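Local coordinates for protein MDM10 isoform 1 (PDB 7BTX) that forms part of the ERMES complex tethering the endoplasmic reticulum to mitochondria and takes part in late assembly steps of the TOM complex, at residues 267-272 with 278-283; 416-421 with 425-430. One frame throughout, in Å; residues are numbered along the deposited sequence.

Interaction 1: residues 267-272 with 278-283; sequences LTLSWN and ISSTYS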
# COMPACT_ATOMS: atom_id res chain seq x y z
N LEU D 267 4.79 -26.91 40.21
CA LEU D 267 6.19 -26.99 39.86
C LEU D 267 6.36 -27.88 38.63
O LEU D 267 5.78 -28.97 38.56
CB LEU D 267 7.02 -27.54 41.02
CG LEU D 267 7.32 -26.61 42.20
CD1 LEU D 267 6.19 -26.59 43.22
CD2 LEU D 267 8.62 -27.01 42.86
N THR D 268 7.14 -27.42 37.66
CA THR D 268 7.15 -28.03 36.33
C THR D 268 8.58 -28.15 35.80
O THR D 268 9.12 -27.26 35.17
CB THR D 268 6.28 -27.23 35.37
OG1 THR D 268 5.01 -26.97 35.97
CG2 THR D 268 6.06 -27.99 34.09
N LEU D 269 9.20 -29.31 36.03
CA LEU D 269 10.52 -29.60 35.49
C LEU D 269 10.42 -30.08 34.05
O LEU D 269 9.90 -31.17 33.79
CB LEU D 269 11.23 -30.67 36.32
CG LEU D 269 12.06 -30.34 37.56
CD1 LEU D 269 13.24 -29.45 37.18
CD2 LEU D 269 11.24 -29.73 38.68
N SER D 270 10.91 -29.30 33.09
CA SER D 270 10.92 -29.74 31.71
C SER D 270 12.31 -30.25 31.33
O SER D 270 13.24 -30.22 32.13
CB SER D 270 10.47 -28.62 30.79
OG SER D 270 10.94 -28.84 29.47
N TRP D 271 12.44 -30.70 30.09
CA TRP D 271 13.69 -31.24 29.56
C TRP D 271 13.58 -31.28 28.04
O TRP D 271 12.48 -31.20 27.48
CB TRP D 271 13.97 -32.64 30.11
CG TRP D 271 15.41 -33.07 30.02
CD1 TRP D 271 16.49 -32.25 29.90
CD2 TRP D 271 15.91 -34.40 30.05
NE1 TRP D 271 17.64 -33.00 29.84
CE2 TRP D 271 17.31 -34.33 29.93
CE3 TRP D 271 15.31 -35.66 30.15
CZ2 TRP D 271 18.12 -35.46 29.92
CZ3 TRP D 271 16.12 -36.78 30.14
CH2 TRP D 271 17.51 -36.67 30.03
N ASN D 272 14.73 -31.40 27.39
CA ASN D 272 14.83 -31.51 25.94
C ASN D 272 16.19 -32.12 25.62
O ASN D 272 17.16 -31.39 25.42
CB ASN D 272 14.69 -30.15 25.27
CG ASN D 272 14.29 -30.25 23.81
OD1 ASN D 272 14.79 -31.10 23.07
ND2 ASN D 272 13.39 -29.37 23.39
N ILE D 278 17.08 -27.50 29.62
CA ILE D 278 16.29 -27.74 30.82
C ILE D 278 15.54 -26.48 31.19
O ILE D 278 16.12 -25.39 31.28
CB ILE D 278 17.20 -28.21 31.97
CG1 ILE D 278 17.92 -29.50 31.57
CG2 ILE D 278 16.40 -28.41 33.24
CD1 ILE D 278 18.71 -30.12 32.69
N SER D 279 14.24 -26.61 31.41
CA SER D 279 13.41 -25.54 31.93
C SER D 279 12.90 -25.92 33.31
O SER D 279 12.97 -27.07 33.73
CB SER D 279 12.23 -25.24 31.01
OG SER D 279 11.25 -24.48 31.70
N SER D 280 12.37 -24.93 34.01
CA SER D 280 11.82 -25.13 35.34
C SER D 280 10.87 -23.99 35.64
O SER D 280 11.18 -22.84 35.36
CB SER D 280 12.92 -25.19 36.39
OG SER D 280 12.38 -25.34 37.69
N THR D 281 9.71 -24.30 36.22
CA THR D 281 8.66 -23.31 36.38
C THR D 281 7.99 -23.48 37.73
O THR D 281 7.52 -24.56 38.06
CB THR D 281 7.61 -23.46 35.27
OG1 THR D 281 8.16 -23.03 34.02
CG2 THR D 281 6.38 -22.64 35.58
N TYR D 282 7.98 -22.41 38.51
CA TYR D 282 7.15 -22.32 39.70
C TYR D 282 5.93 -21.48 39.37
O TYR D 282 6.03 -20.53 38.59
CB TYR D 282 7.94 -21.71 40.86
CG TYR D 282 7.15 -21.48 42.11
CD1 TYR D 282 6.66 -20.22 42.43
CD2 TYR D 282 6.91 -22.51 43.00
CE1 TYR D 282 5.94 -20.00 43.58
CE2 TYR D 282 6.19 -22.30 44.15
CZ TYR D 282 5.71 -21.05 44.44
OH TYR D 282 5.00 -20.84 45.59
N SER D 283 4.78 -21.83 39.93
CA SER D 283 3.54 -21.15 39.58
C SER D 283 2.58 -21.20 40.76
O SER D 283 1.88 -22.20 40.95
CB SER D 283 2.90 -21.78 38.35
OG SER D 283 1.64 -21.19 38.10

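Interaction 2: residues 416-421 with 425-430; sequences WKLSTS and KTLKLL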
# COMPACT_ATOMS: atom_id res chain seq x y z
N TRP D 416 -4.87 -7.23 34.74
CA TRP D 416 -3.55 -6.63 34.59
C TRP D 416 -2.51 -7.74 34.53
O TRP D 416 -2.57 -8.68 35.31
CB TRP D 416 -3.23 -5.69 35.75
CG TRP D 416 -4.19 -4.58 35.91
CD1 TRP D 416 -5.40 -4.63 36.52
CD2 TRP D 416 -4.02 -3.25 35.44
NE1 TRP D 416 -6.00 -3.40 36.47
CE2 TRP D 416 -5.18 -2.53 35.81
CE3 TRP D 416 -3.01 -2.59 34.75
CZ2 TRP D 416 -5.34 -1.19 35.50
CZ3 TRP D 416 -3.18 -1.25 34.45
CH2 TRP D 416 -4.34 -0.57 34.83
N LYS D 417 -1.56 -7.63 33.60
CA LYS D 417 -0.64 -8.74 33.36
C LYS D 417 0.77 -8.18 33.17
O LYS D 417 1.06 -7.55 32.16
CB LYS D 417 -1.07 -9.56 32.16
CG LYS D 417 -2.25 -10.48 32.39
CD LYS D 417 -2.83 -10.96 31.08
CE LYS D 417 -2.00 -12.07 30.50
NZ LYS D 417 -2.20 -13.35 31.23
N LEU D 418 1.65 -8.46 34.13
CA LEU D 418 3.06 -8.13 33.98
C LEU D 418 3.86 -9.38 33.62
O LEU D 418 3.47 -10.50 33.94
CB LEU D 418 3.61 -7.51 35.26
CG LEU D 418 3.35 -6.04 35.59
CD1 LEU D 418 1.95 -5.80 36.13
CD2 LEU D 418 4.39 -5.55 36.58
N SER D 419 4.99 -9.18 32.95
CA SER D 419 5.92 -10.29 32.71
C SER D 419 7.34 -9.80 32.48
O SER D 419 7.69 -9.36 31.38
CB SER D 419 5.49 -11.13 31.51
OG SER D 419 5.70 -10.45 30.29
N THR D 420 8.19 -9.93 33.50
CA THR D 420 9.56 -9.46 33.41
C THR D 420 10.48 -10.56 32.91
O THR D 420 10.44 -11.68 33.39
CB THR D 420 10.03 -8.99 34.79
OG1 THR D 420 9.09 -8.05 35.32
CG2 THR D 420 11.39 -8.34 34.70
N SER D 421 11.32 -10.24 31.92
CA SER D 421 12.40 -11.13 31.54
C SER D 421 13.72 -10.55 32.02
O SER D 421 13.78 -9.38 32.40
CB SER D 421 12.42 -11.35 30.03
OG SER D 421 13.50 -12.18 29.65
N LYS D 425 15.80 -8.48 29.25
CA LYS D 425 15.65 -7.30 30.11
C LYS D 425 14.47 -6.43 29.67
O LYS D 425 14.59 -5.24 29.43
CB LYS D 425 16.95 -6.49 30.17
CG LYS D 425 17.15 -5.68 31.45
CD LYS D 425 16.64 -6.40 32.69
CE LYS D 425 16.80 -5.54 33.94
NZ LYS D 425 15.99 -6.05 35.07
N THR D 426 13.30 -7.07 29.59
CA THR D 426 12.08 -6.41 29.17
C THR D 426 11.09 -6.38 30.32
O THR D 426 11.31 -6.97 31.38
CB THR D 426 11.45 -7.11 27.96
OG1 THR D 426 11.20 -8.48 28.28
CG2 THR D 426 12.37 -7.03 26.76
N LEU D 427 9.98 -5.68 30.10
CA LEU D 427 8.89 -5.64 31.05
C LEU D 427 7.62 -5.40 30.25
O LEU D 427 7.35 -4.26 29.84
CB LEU D 427 9.10 -4.57 32.11
CG LEU D 427 7.95 -4.24 33.06
CD1 LEU D 427 7.55 -5.46 33.85
CD2 LEU D 427 8.32 -3.12 33.99
N LYS D 428 6.86 -6.46 29.99
CA LYS D 428 5.60 -6.33 29.29
C LYS D 428 4.48 -6.05 30.28
O LYS D 428 4.38 -6.70 31.32
CB LYS D 428 5.29 -7.59 28.50
CG LYS D 428 6.27 -7.87 27.39
CD LYS D 428 6.49 -9.36 27.22
CE LYS D 428 5.24 -10.05 26.74
NZ LYS D 428 5.47 -11.51 26.55
N LEU D 429 3.65 -5.07 29.96
CA LEU D 429 2.44 -4.80 30.72
C LEU D 429 1.25 -4.92 29.79
O LEU D 429 1.36 -4.65 28.60
CB LEU D 429 2.46 -3.40 31.34
CG LEU D 429 3.57 -3.06 32.33
CD1 LEU D 429 4.68 -2.27 31.65
CD2 LEU D 429 3.00 -2.28 33.49
N LEU D 430 0.12 -5.34 30.34
CA LEU D 430 -1.07 -5.54 29.52
C LEU D 430 -2.30 -5.40 30.39
O LEU D 430 -2.41 -6.06 31.42
CB LEU D 430 -1.06 -6.91 28.85
CG LEU D 430 -2.20 -7.20 27.87
CD1 LEU D 430 -1.98 -6.50 26.55
CD2 LEU D 430 -2.35 -8.68 27.65

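Interaction 1: residues 267-272 with 278-283
Thr268 and Thr281 face each other across two antiparallel strand ends, with their CB atoms 4.0 Å apart. Both side chains are buried. The backbone between them carries a bond from Thr268 N to Thr281 O of 2.9 Å; the donor lies in the carbonyl plane, although the bond is bent, with an N-H...O angle of 137°. The return bond, from Thr281 N to Thr268 O, is weak. Two residues further toward the turn, Ser270 and Ser279 bring their CB atoms to 3.8 Å on the same side of the sheet as the threonines. Ser270 N gives a bond of 3.1 Å to Ser279 O, coming from above the carbonyl plane, 55° out of it. This row of small side chains is the enclosed part. Helix 30-33 lies against it at Thr281, and strands 245-258 and 292-297 flank it.

On the other side Leu267, Leu269 and Trp271 are exposed, and the large side chains meet in separate pairs. Leu267 CD1 meets the ring edge of Tyr282 at CD2, 4.1 Å away and near the ring plane. The Tyr282 hydroxyl makes a weak hydrogen bond to Arg263. With CG anti to the backbone N (chi1 -159°), the indole of Trp271 is carried toward Ile278, where its CD1 corner comes 3.5 Å from Ile278 CG1. The two side chains cross obliquely. Trp271 O is also bonded to the Ser249 hydroxyl.

Small polar residues on the helix-facing side and large, mostly apolar ones on the other are characteristic of a beta hairpin in the wall of a mitochondrial outer-membrane beta-barrel.

Interaction 2: residues 416-421 with 425-430
Ser419 OG lies alongside the bent chain of Lys428, 3.4 Å from both its CB and its CD. The bends at chi2 and chi3 (145° and 66°) wrap the lysine round this hydroxyl. Beyond it, Lys428 NZ is taken up by the carbonyls of Leu35 and Phe37, with a cation-pi contact to the Phe37 ring. In the backbone, Ser419 N donates to Lys428 O at 3.0 Å, in the carbonyl plane; the return bond from Lys428 N to Ser419 O is weak. Lys417 N donates a hydrogen bond to Leu430 O at 2.8 Å, again in the carbonyl plane. This is a beta hairpin of the barrel wall, and its neighbours take up other backbone groups. On one side Trp416 bonds to Phe313 of strand 313-316 and Leu418 to Cys311 just before it; on the other, Leu427 and Leu429 bond to Leu446 and Thr444 of strand 439-447. Lys417 runs beside Leu430, its CD 4.1 Å from Leu430 CD2. Its NZ goes on to Thr33 O and to a salt bridge with Glu312. On the opposite side of the sheet, Leu427 CD1 sits 3.4 Å from Thr420 OG1 and 4.2 Å from Leu418 CD2. Near the turn, Ser421 N makes a weak bond to Thr426 O.

Overall arrangement
From the N terminus, the chain first passes through helices 5-16 and 30-33, then builds the early barrel strands. Interaction 1 comes next and closes the connection between strands 263-269 and 280-284, with five residues between its segments. The chain continues through strands 292-297, 306-307 and 313-316. Interaction 2 then joins strands 413-420 and 426-434, with three residues between its segments. The two hairpins follow in series; neither nests in nor crosses the other. The centres of interactions 1 and 2 are about 20 Å apart. The nearest atoms of interactions 1 and 2 are about 11 Å apart. Helix 30-33 lies against interaction 1, and its end and the residues after it run on to side chains of interaction 2.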